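Local coordinates for CopN (Chlamydia pneumoniae, PDB 4NRH), which probably acts as a type III secretion gatekeeper that, bound with its chaperone Scc3, directs the secretion of translocators, at residues Ser212-Leu224 with Arg252-Gly264. Sequence-based numbering, arbitrary orientation.
Sequences SLKAEGIQTPSDL and RNLIGDDVDSVTG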
loop_
_atom_site.group_PDB
_atom_site.type_symbol
_atom_site.label_atom_id
_atom_site.label_comp_id
_atom_site.label_asym_id
_atom_site.label_seq_id
_atom_site.Cartn_x
_atom_site.Cartn_y
_atom_site.Cartn_z
ATOM N N SER A 212 26.671 -17.554 6.559
ATOM C CA SER A 212 26.649 -18.882 5.956
ATOM C C SER A 212 27.795 -19.057 4.964
ATOM O O SER A 212 28.493 -20.071 4.981
ATOM C CB SER A 212 25.309 -19.132 5.261
ATOM O OG SER A 212 25.275 -20.418 4.671
ATOM N N LEU A 213 27.979 -18.063 4.101
ATOM C CA LEU A 213 29.041 -18.103 3.102
ATOM C C LEU A 213 30.419 -18.060 3.757
ATOM O O LEU A 213 31.358 -18.704 3.291
ATOM C CB LEU A 213 28.886 -16.950 2.109
ATOM C CG LEU A 213 27.671 -17.056 1.185
ATOM C CD1 LEU A 213 27.417 -15.745 0.459
ATOM C CD2 LEU A 213 27.852 -18.197 0.195
ATOM N N LYS A 214 30.536 -17.291 4.836
ATOM C CA LYS A 214 31.793 -17.197 5.567
ATOM C C LYS A 214 32.123 -18.535 6.223
ATOM O O LYS A 214 33.285 -18.945 6.279
ATOM C CB LYS A 214 31.729 -16.092 6.623
ATOM C CG LYS A 214 33.043 -15.870 7.359
ATOM C CD LYS A 214 32.996 -14.640 8.248
ATOM C CE LYS A 214 32.231 -14.920 9.530
ATOM N NZ LYS A 214 32.643 -14.015 10.637
ATOM N N ALA A 215 31.088 -19.207 6.718
ATOM C CA ALA A 215 31.241 -20.482 7.412
ATOM C C ALA A 215 31.842 -21.576 6.528
ATOM O O ALA A 215 32.447 -22.522 7.031
ATOM C CB ALA A 215 29.895 -20.937 7.964
ATOM N N GLU A 216 31.677 -21.444 5.216
ATOM C CA GLU A 216 32.258 -22.405 4.283
ATOM C C GLU A 216 33.461 -21.823 3.542
ATOM O O GLU A 216 33.844 -22.309 2.478
ATOM C CB GLU A 216 31.204 -22.890 3.284
ATOM C CG GLU A 216 30.317 -21.794 2.719
ATOM C CD GLU A 216 29.302 -22.331 1.729
ATOM O OE1 GLU A 216 29.674 -23.198 0.909
ATOM O OE2 GLU A 216 28.134 -21.887 1.771
ATOM N N GLY A 217 34.050 -20.776 4.114
ATOM C CA GLY A 217 35.283 -20.210 3.597
ATOM C C GLY A 217 35.136 -19.402 2.322
ATOM O O GLY A 217 36.119 -19.155 1.623
ATOM N N ILE A 218 33.912 -18.989 2.011
ATOM C CA ILE A 218 33.666 -18.177 0.824
ATOM C C ILE A 218 33.693 -16.686 1.152
ATOM O O ILE A 218 32.915 -16.207 1.975
ATOM C CB ILE A 218 32.321 -18.531 0.169
ATOM C CG1 ILE A 218 32.322 -19.996 -0.271
ATOM C CG2 ILE A 218 32.050 -17.619 -1.019
ATOM C CD1 ILE A 218 31.027 -20.443 -0.902
ATOM N N GLN A 219 34.595 -15.961 0.499
ATOM C CA GLN A 219 34.729 -14.526 0.711
ATOM C C GLN A 219 33.710 -13.746 -0.117
ATOM O O GLN A 219 33.498 -14.041 -1.294
ATOM C CB GLN A 219 36.149 -14.069 0.366
ATOM C CG GLN A 219 36.325 -12.559 0.272
ATOM C CD GLN A 219 36.495 -11.896 1.627
ATOM O OE1 GLN A 219 35.669 -12.059 2.524
ATOM N NE2 GLN A 219 37.577 -11.140 1.779
ATOM N N THR A 220 33.082 -12.752 0.504
ATOM C CA THR A 220 32.112 -11.912 -0.185
ATOM C C THR A 220 32.663 -10.494 -0.328
ATOM O O THR A 220 33.502 -10.074 0.468
ATOM C CB THR A 220 30.763 -11.877 0.567
ATOM O OG1 THR A 220 30.979 -11.473 1.925
ATOM C CG2 THR A 220 30.110 -13.248 0.549
ATOM N N PRO A 221 32.197 -9.754 -1.349
ATOM C CA PRO A 221 32.674 -8.383 -1.571
ATOM C C PRO A 221 32.385 -7.449 -0.399
ATOM O O PRO A 221 31.306 -7.509 0.193
ATOM C CB PRO A 221 31.901 -7.942 -2.820
ATOM C CG PRO A 221 31.554 -9.210 -3.516
ATOM C CD PRO A 221 31.293 -10.199 -2.424
ATOM N N SER A 222 33.355 -6.601 -0.072
ATOM C CA SER A 222 33.245 -5.688 1.059
ATOM C C SER A 222 32.200 -4.604 0.809
ATOM O O SER A 222 31.623 -4.059 1.750
ATOM C CB SER A 222 34.601 -5.048 1.365
ATOM O OG SER A 222 35.018 -4.200 0.310
ATOM N N ASP A 223 31.956 -4.297 -0.462
ATOM C CA ASP A 223 30.999 -3.257 -0.829
ATOM C C ASP A 223 29.558 -3.764 -0.831
ATOM O O ASP A 223 28.647 -3.072 -1.286
ATOM C CB ASP A 223 31.356 -2.669 -2.200
ATOM C CG ASP A 223 31.425 -3.723 -3.299
ATOM O OD1 ASP A 223 30.943 -4.857 -3.094
ATOM O OD2 ASP A 223 31.965 -3.412 -4.381
ATOM N N LEU A 224 29.364 -4.976 -0.321
ATOM C CA LEU A 224 28.056 -5.619 -0.318
ATOM C C LEU A 224 27.319 -5.430 1.005
ATOM O O LEU A 224 27.842 -5.763 2.069
ATOM C CB LEU A 224 28.191 -7.111 -0.619
ATOM C CG LEU A 224 26.874 -7.886 -0.592
ATOM C CD1 LEU A 224 25.953 -7.411 -1.703
ATOM C CD2 LEU A 224 27.122 -9.379 -0.694
ATOM N N ARG A 252 25.385 -11.224 -10.131
ATOM C CA ARG A 252 26.835 -11.318 -10.271
ATOM C C ARG A 252 27.527 -9.975 -10.051
ATOM O O ARG A 252 28.602 -9.916 -9.457
ATOM C CB ARG A 252 27.205 -11.882 -11.643
ATOM C CG ARG A 252 26.896 -13.362 -11.790
ATOM C CD ARG A 252 27.360 -13.909 -13.127
ATOM N NE ARG A 252 27.024 -15.323 -13.275
ATOM C CZ ARG A 252 27.722 -16.316 -12.734
ATOM N NH1 ARG A 252 28.800 -16.054 -12.007
ATOM N NH2 ARG A 252 27.343 -17.572 -12.919
ATOM N N ASN A 253 26.914 -8.900 -10.538
ATOM C CA ASN A 253 27.425 -7.557 -10.282
ATOM C C ASN A 253 27.354 -7.220 -8.798
ATOM O O ASN A 253 28.116 -6.396 -8.294
ATOM C CB ASN A 253 26.644 -6.516 -11.088
ATOM C CG ASN A 253 26.867 -6.645 -12.581
ATOM O OD1 ASN A 253 27.835 -7.261 -13.025
ATOM N ND2 ASN A 253 25.969 -6.060 -13.366
ATOM N N LEU A 254 26.423 -7.869 -8.107
ATOM C CA LEU A 254 26.166 -7.599 -6.698
ATOM C C LEU A 254 27.145 -8.310 -5.760
ATOM O O LEU A 254 27.675 -7.699 -4.833
ATOM C CB LEU A 254 24.728 -7.994 -6.354
ATOM C CG LEU A 254 24.216 -7.677 -4.949
ATOM C CD1 LEU A 254 24.288 -6.181 -4.689
ATOM C CD2 LEU A 254 22.796 -8.189 -4.772
ATOM N N ILE A 255 27.381 -9.599 -5.996
ATOM C CA ILE A 255 28.122 -10.417 -5.037
ATOM C C ILE A 255 29.323 -11.145 -5.656
ATOM O O ILE A 255 30.087 -11.810 -4.955
ATOM C CB ILE A 255 27.187 -11.461 -4.377
ATOM C CG1 ILE A 255 27.774 -11.969 -3.054
ATOM C CG2 ILE A 255 26.891 -12.602 -5.345
ATOM C CD1 ILE A 255 26.847 -12.874 -2.274
ATOM N N GLY A 256 29.512 -11.001 -6.962
ATOM C CA GLY A 256 30.621 -11.665 -7.627
ATOM C C GLY A 256 30.228 -12.959 -8.315
ATOM O O GLY A 256 29.045 -13.221 -8.534
ATOM N N ASP A 257 31.224 -13.770 -8.662
ATOM C CA ASP A 257 31.009 -14.921 -9.536
ATOM C C ASP A 257 31.009 -16.282 -8.837
ATOM O O ASP A 257 30.857 -17.312 -9.497
ATOM C CB ASP A 257 32.065 -14.929 -10.644
ATOM C CG ASP A 257 31.913 -13.764 -11.600
ATOM O OD1 ASP A 257 30.760 -13.388 -11.901
ATOM O OD2 ASP A 257 32.945 -13.225 -12.052
ATOM N N ASP A 258 31.190 -16.300 -7.520
ATOM C CA ASP A 258 31.153 -17.562 -6.783
ATOM C C ASP A 258 29.759 -18.179 -6.876
ATOM O O ASP A 258 28.761 -17.516 -6.596
ATOM C CB ASP A 258 31.554 -17.356 -5.321
ATOM C CG ASP A 258 31.524 -18.645 -4.522
ATOM O OD1 ASP A 258 30.448 -18.996 -3.995
ATOM O OD2 ASP A 258 32.577 -19.309 -4.427
ATOM N N VAL A 259 29.702 -19.448 -7.267
ATOM C CA VAL A 259 28.431 -20.109 -7.558
ATOM C C VAL A 259 27.509 -20.206 -6.340
ATOM O O VAL A 259 26.301 -19.999 -6.460
ATOM C CB VAL A 259 28.667 -21.528 -8.148
ATOM C CG1 VAL A 259 29.527 -22.383 -7.221
ATOM C CG2 VAL A 259 27.342 -22.209 -8.467
ATOM N N ASP A 260 28.071 -20.500 -5.173
ATOM C CA ASP A 260 27.278 -20.584 -3.951
ATOM C C ASP A 260 26.779 -19.206 -3.529
ATOM O O ASP A 260 25.694 -19.073 -2.964
ATOM C CB ASP A 260 28.090 -21.219 -2.821
ATOM C CG ASP A 260 28.512 -22.641 -3.133
ATOM O OD1 ASP A 260 27.641 -23.536 -3.118
ATOM O OD2 ASP A 260 29.713 -22.865 -3.392
ATOM N N SER A 261 27.581 -18.184 -3.808
ATOM C CA SER A 261 27.215 -16.809 -3.493
ATOM C C SER A 261 26.062 -16.350 -4.378
ATOM O O SER A 261 25.079 -15.791 -3.892
ATOM C CB SER A 261 28.417 -15.879 -3.661
ATOM O OG SER A 261 29.456 -16.224 -2.762
ATOM N N VAL A 262 26.201 -16.580 -5.681
ATOM C CA VAL A 262 25.178 -16.215 -6.652
ATOM C C VAL A 262 23.870 -16.946 -6.360
ATOM O O VAL A 262 22.799 -16.337 -6.333
ATOM C CB VAL A 262 25.633 -16.529 -8.091
ATOM C CG1 VAL A 262 24.485 -16.338 -9.071
ATOM C CG2 VAL A 262 26.815 -15.656 -8.472
ATOM N N THR A 263 23.971 -18.254 -6.143
ATOM C CA THR A 263 22.822 -19.083 -5.790
ATOM C C THR A 263 22.128 -18.578 -4.526
ATOM O O THR A 263 20.900 -18.507 -4.468
ATOM C CB THR A 263 23.240 -20.555 -5.585
ATOM O OG1 THR A 263 23.756 -21.082 -6.814
ATOM C CG2 THR A 263 22.055 -21.399 -5.135
ATOM N N GLY A 264 22.924 -18.224 -3.521
ATOM C CA GLY A 264 22.398 -17.736 -2.259
ATOM C C GLY A 264 21.559 -16.480 -2.410
ATOM O O GLY A 264 20.491 -16.360 -1.806
HETATM O O HOH W 1 31.467 -14.212 -2.748
#
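L254, near the C-terminal end of helix 244-255, meets L224 at about a right angle, CD1 to CD1 at 3.6 Å; V229 of helix 226-237 touches both leucines. L224 has CG anti to its backbone N (chi1 178°), and its two methyls divide the work: CD1 lies on L254, while CD2 packs 3.6 Å from I255 CG1. I255 then runs on to L213, the two side chains approaching tip to tip with their CD1 atoms 4.0 Å apart. P221 sets CD and CG against the carbonyl of I255, P221 CD lying 3.2 Å from I255 O. G256, with positive phi, ends that helix and opens the short link to helix 259-272. This is a corner of the all-helical third domain of the YopN/LcrE/MxiC family: helix 179-215 ends in a Schellman motif with G217 as C-prime, and the loop that follows lies across the junction of two later helices. D258 is the N-cap of the second; its OD1 accepts from S261 N through the anti lone pair (3.0 Å, 146°). Both branches of I218 cover D258 OD1 from the same side, I218 CD1 at 3.5 Å, and CG2 also lies against S261 OG. D260 flanks the same CD1 with its CB, and its carboxylate stands near that of E216, a like-charge pair at the exposed end of the contact, where solvent probably screens the repulsion. S261 OG, 3.8 Å from L213 CD1, is also joined to Q219 O through a water, which donates to Q219 O.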